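Long-range contact in tail fiber protein (Acinetobacter phage AM24, PDB 5W5P), which probably recognises and degrades the capsular polysaccharide of Acinetobacter baumannii as the trimeric tailspike of the phage: residues 492-498 with 602-608. Sequence-based numbering, arbitrary orientation.
Sequences CTADMNI and STTMTIY
Tyr608 reaches diagonally across the strand pair to Asp495, and its OH donates to Asp495 OD2 over 2.7 Å. The carboxylate meets the phenol at the ring edge, with the two planes turned 73° apart; the hydroxyl meets OD2 from above the carboxylate plane, 55° out of it. With CG anti to the carbonyl carbon (chi1 -49°), the ring is carried along the partner strand, its CD2 4.0 Å from Ala494 CA, toward the acid. At the same end, Thr493 OG1 lies 3.6 Å from Tyr608 CB, and a water accepts from this hydroxyl while donating to Tyr608 O.

The opposite face is largely apolar. The selenomethionines Met496 and Met605 run side by side in the same direction, CG to CG at 3.8 Å, and both bend at their last torsion. Met605 turns its CE onto Ala494 CB at 3.7 Å; Met496 sends its own CE the other way, to Thr603 CG2 at 3.6 Å. Ile476 of strand 470-477 packs against both selenomethionines.

Between these two faces, segments 492-498 and 602-608 pair antiparallel in the five-stranded sheet of the C-terminal domain, beyond the parallel beta-helix. Paired N-H...O bonds link Thr493 with Tyr608, Asp495 with Thr606 and Asn497 with Thr604.

The polar face continues into the trimer: Asp495 OD1 forms a salt bridge with Lys516 of the third subunit, whose Asn497 ND2 hydrogen-bonds Thr493 OG1. Gripped by a phenol and an ammonium group on separate oxygens, the Asp495 carboxylate is probably stabilised as an anion, tying strand pairing to subunit association.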
ATOM      1  N   CYS A 492       3.024 -14.398  37.073  1.00 41.45           N
ATOM      2  CA  CYS A 492       3.890 -13.446  36.390  1.00 40.89           C
ATOM      3  C   CYS A 492       4.748 -12.747  37.434  1.00 44.82           C
ATOM      4  O   CYS A 492       4.527 -12.874  38.642  1.00 51.28           O
ATOM      5  CB  CYS A 492       3.084 -12.429  35.577  1.00 42.78           C
ATOM      6  SG  CYS A 492       1.936 -11.432  36.558  1.00 47.91           S
ATOM      7  N   THR A 493       5.750 -12.021  36.948  1.00 42.74           N
ATOM      8  CA  THR A 493       6.556 -11.130  37.766  1.00 40.81           C
ATOM      9  C   THR A 493       6.569  -9.756  37.113  1.00 42.00           C
ATOM     10  O   THR A 493       6.197  -9.604  35.944  1.00 42.89           O
ATOM     11  CB  THR A 493       7.985 -11.656  37.949  1.00 41.52           C
ATOM     12  OG1 THR A 493       8.590 -11.889  36.671  1.00 38.61           O
ATOM     13  CG2 THR A 493       7.963 -12.953  38.739  1.00 41.09           C
ATOM     14  N   ALA A 494       6.992  -8.752  37.877  1.00 38.55           N
ATOM     15  CA  ALA A 494       6.873  -7.377  37.415  1.00 38.11           C
ATOM     16  C   ALA A 494       7.733  -6.460  38.271  1.00 46.78           C
ATOM     17  O   ALA A 494       8.052  -6.767  39.425  1.00 47.31           O
ATOM     18  CB  ALA A 494       5.414  -6.904  37.442  1.00 38.28           C
ATOM     19  N   ASP A 495       8.101  -5.326  37.679  1.00 45.77           N
ATOM     20  CA  ASP A 495       8.731  -4.210  38.366  1.00 45.23           C
ATOM     21  C   ASP A 495       7.735  -3.063  38.496  1.00 46.62           C
ATOM     22  O   ASP A 495       6.787  -2.945  37.717  1.00 48.31           O
ATOM     23  CB  ASP A 495       9.977  -3.723  37.615  1.00 43.19           C
ATOM     24  CG  ASP A 495      11.081  -4.760  37.571  1.00 46.51           C
ATOM     25  OD1 ASP A 495      11.044  -5.723  38.368  1.00 47.49           O
ATOM     26  OD2 ASP A 495      11.993  -4.610  36.730  1.00 48.63           O
HETATM   27  N   MSE A 496       7.966  -2.210  39.488  1.00 47.50           N
HETATM   28  CA  MSE A 496       7.123  -1.041  39.709  1.00 47.04           C
HETATM   29  C   MSE A 496       7.957   0.224  39.891  1.00 51.88           C
HETATM   30  O   MSE A 496       8.856   0.271  40.731  1.00 54.48           O
HETATM   31  CB  MSE A 496       6.235  -1.239  40.936  1.00 49.66           C
HETATM   32  CG  MSE A 496       5.020  -2.115  40.719  1.00 55.12           C
HETATM   33 SE   MSE A 496       3.934  -2.240  42.345  1.00 64.72          SE
HETATM   34  CE  MSE A 496       2.854  -0.627  42.131  1.00 64.83           C
ATOM     35  N   ASN A 497       7.656   1.246  39.098  1.00 51.97           N
ATOM     36  CA  ASN A 497       8.227   2.582  39.259  1.00 47.57           C
ATOM     37  C   ASN A 497       7.107   3.482  39.772  1.00 48.47           C
ATOM     38  O   ASN A 497       6.217   3.872  39.010  1.00 49.65           O
ATOM     39  CB  ASN A 497       8.806   3.097  37.944  1.00 42.66           C
ATOM     40  CG  ASN A 497       9.590   4.385  38.116  1.00 44.46           C
ATOM     41  OD1 ASN A 497      10.801   4.362  38.347  1.00 42.81           O
ATOM     42  ND2 ASN A 497       8.902   5.519  38.010  1.00 38.37           N
ATOM     43  N   ILE A 498       7.148   3.805  41.061  1.00 43.82           N
ATOM     44  CA  ILE A 498       6.086   4.573  41.710  1.00 44.58           C
ATOM     45  C   ILE A 498       6.617   5.987  41.923  1.00 46.33           C
ATOM     46  O   ILE A 498       7.270   6.285  42.921  1.00 46.28           O
ATOM     47  CB  ILE A 498       5.632   3.928  43.019  1.00 44.86           C
ATOM     48  CG1 ILE A 498       5.343   2.438  42.808  1.00 42.45           C
ATOM     49  CG2 ILE A 498       4.412   4.650  43.578  1.00 41.81           C
ATOM     50  CD1 ILE A 498       5.128   1.679  44.092  1.00 41.55           C
ATOM     51  N   SER A 602       2.300   8.351  40.243  1.00 47.30           N
ATOM     52  CA  SER A 602       2.313   7.967  38.832  1.00 43.27           C
ATOM     53  C   SER A 602       3.067   6.645  38.727  1.00 42.40           C
ATOM     54  O   SER A 602       4.299   6.627  38.672  1.00 45.15           O
ATOM     55  CB  SER A 602       2.970   9.048  37.982  1.00 44.58           C
ATOM     56  OG  SER A 602       2.189  10.229  37.949  1.00 46.88           O
ATOM     57  N   THR A 603       2.329   5.538  38.704  1.00 41.34           N
ATOM     58  CA  THR A 603       2.929   4.210  38.709  1.00 43.36           C
ATOM     59  C   THR A 603       3.090   3.696  37.285  1.00 46.20           C
ATOM     60  O   THR A 603       2.133   3.703  36.508  1.00 48.48           O
ATOM     61  CB  THR A 603       2.074   3.227  39.509  1.00 42.57           C
ATOM     62  OG1 THR A 603       1.937   3.691  40.856  1.00 42.16           O
ATOM     63  CG2 THR A 603       2.727   1.861  39.514  1.00 39.68           C
ATOM     64  N   THR A 604       4.298   3.248  36.950  1.00 47.26           N
ATOM     65  CA  THR A 604       4.576   2.598  35.673  1.00 45.67           C
ATOM     66  C   THR A 604       5.140   1.213  35.955  1.00 44.00           C
ATOM     67  O   THR A 604       6.147   1.082  36.660  1.00 44.26           O
ATOM     68  CB  THR A 604       5.559   3.415  34.825  1.00 41.70           C
ATOM     69  OG1 THR A 604       5.000   4.702  34.545  1.00 41.85           O
ATOM     70  CG2 THR A 604       5.832   2.705  33.507  1.00 40.30           C
HETATM   71  N   MSE A 605       4.499   0.186  35.407  1.00 42.98           N
HETATM   72  CA  MSE A 605       4.922  -1.188  35.651  1.00 45.68           C
HETATM   73  C   MSE A 605       5.579  -1.826  34.428  1.00 44.76           C
HETATM   74  O   MSE A 605       5.193  -1.555  33.293  1.00 49.79           O
HETATM   75  CB  MSE A 605       3.728  -2.032  36.101  1.00 52.58           C
HETATM   76  CG  MSE A 605       3.148  -1.603  37.446  1.00 60.71           C
HETATM   77 SE   MSE A 605       1.768  -2.818  38.126  1.00 64.80          SE
HETATM   78  CE  MSE A 605       2.877  -4.410  38.363  1.00 60.73           C
ATOM     79  N   THR A 606       6.584  -2.660  34.681  1.00 42.79           N
ATOM     80  CA  THR A 606       7.247  -3.482  33.668  1.00 43.27           C
ATOM     81  C   THR A 606       6.942  -4.935  34.021  1.00 43.88           C
ATOM     82  O   THR A 606       7.546  -5.488  34.944  1.00 47.44           O
ATOM     83  CB  THR A 606       8.759  -3.226  33.641  1.00 44.41           C
ATOM     84  OG1 THR A 606       9.024  -1.826  33.470  1.00 35.79           O
ATOM     85  CG2 THR A 606       9.424  -4.005  32.514  1.00 39.51           C
ATOM     86  N   ILE A 607       6.009  -5.559  33.303  1.00 45.28           N
ATOM     87  CA  ILE A 607       5.533  -6.903  33.630  1.00 46.04           C
ATOM     88  C   ILE A 607       6.265  -7.927  32.771  1.00 46.72           C
ATOM     89  O   ILE A 607       6.301  -7.809  31.540  1.00 50.79           O
ATOM     90  CB  ILE A 607       4.011  -7.019  33.440  1.00 43.69           C
ATOM     91  CG1 ILE A 607       3.282  -6.027  34.349  1.00 44.93           C
ATOM     92  CG2 ILE A 607       3.544  -8.450  33.699  1.00 39.38           C
ATOM     93  CD1 ILE A 607       2.011  -5.465  33.742  1.00 47.45           C
ATOM     94  N   TYR A 608       6.840  -8.935  33.420  1.00 45.66           N
ATOM     95  CA  TYR A 608       7.501 -10.047  32.743  1.00 45.74           C
ATOM     96  C   TYR A 608       6.534 -11.226  32.758  1.00 45.55           C
ATOM     97  O   TYR A 608       6.365 -11.890  33.785  1.00 48.20           O
ATOM     98  CB  TYR A 608       8.828 -10.383  33.421  1.00 45.75           C
ATOM     99  CG  TYR A 608       9.700  -9.169  33.655  1.00 43.09           C
ATOM    100  CD1 TYR A 608      10.532  -8.679  32.648  1.00 42.36           C
ATOM    101  CD2 TYR A 608       9.680  -8.501  34.870  1.00 36.99           C
ATOM    102  CE1 TYR A 608      11.323  -7.562  32.852  1.00 41.24           C
ATOM    103  CE2 TYR A 608      10.465  -7.387  35.085  1.00 37.93           C
ATOM    104  CZ  TYR A 608      11.286  -6.919  34.078  1.00 40.73           C
ATOM    105  OH  TYR A 608      12.066  -5.805  34.301  1.00 41.37           O
TER
HETATM  106  O   HOH W   1       8.086 -13.842  34.471  1.00 36.27           O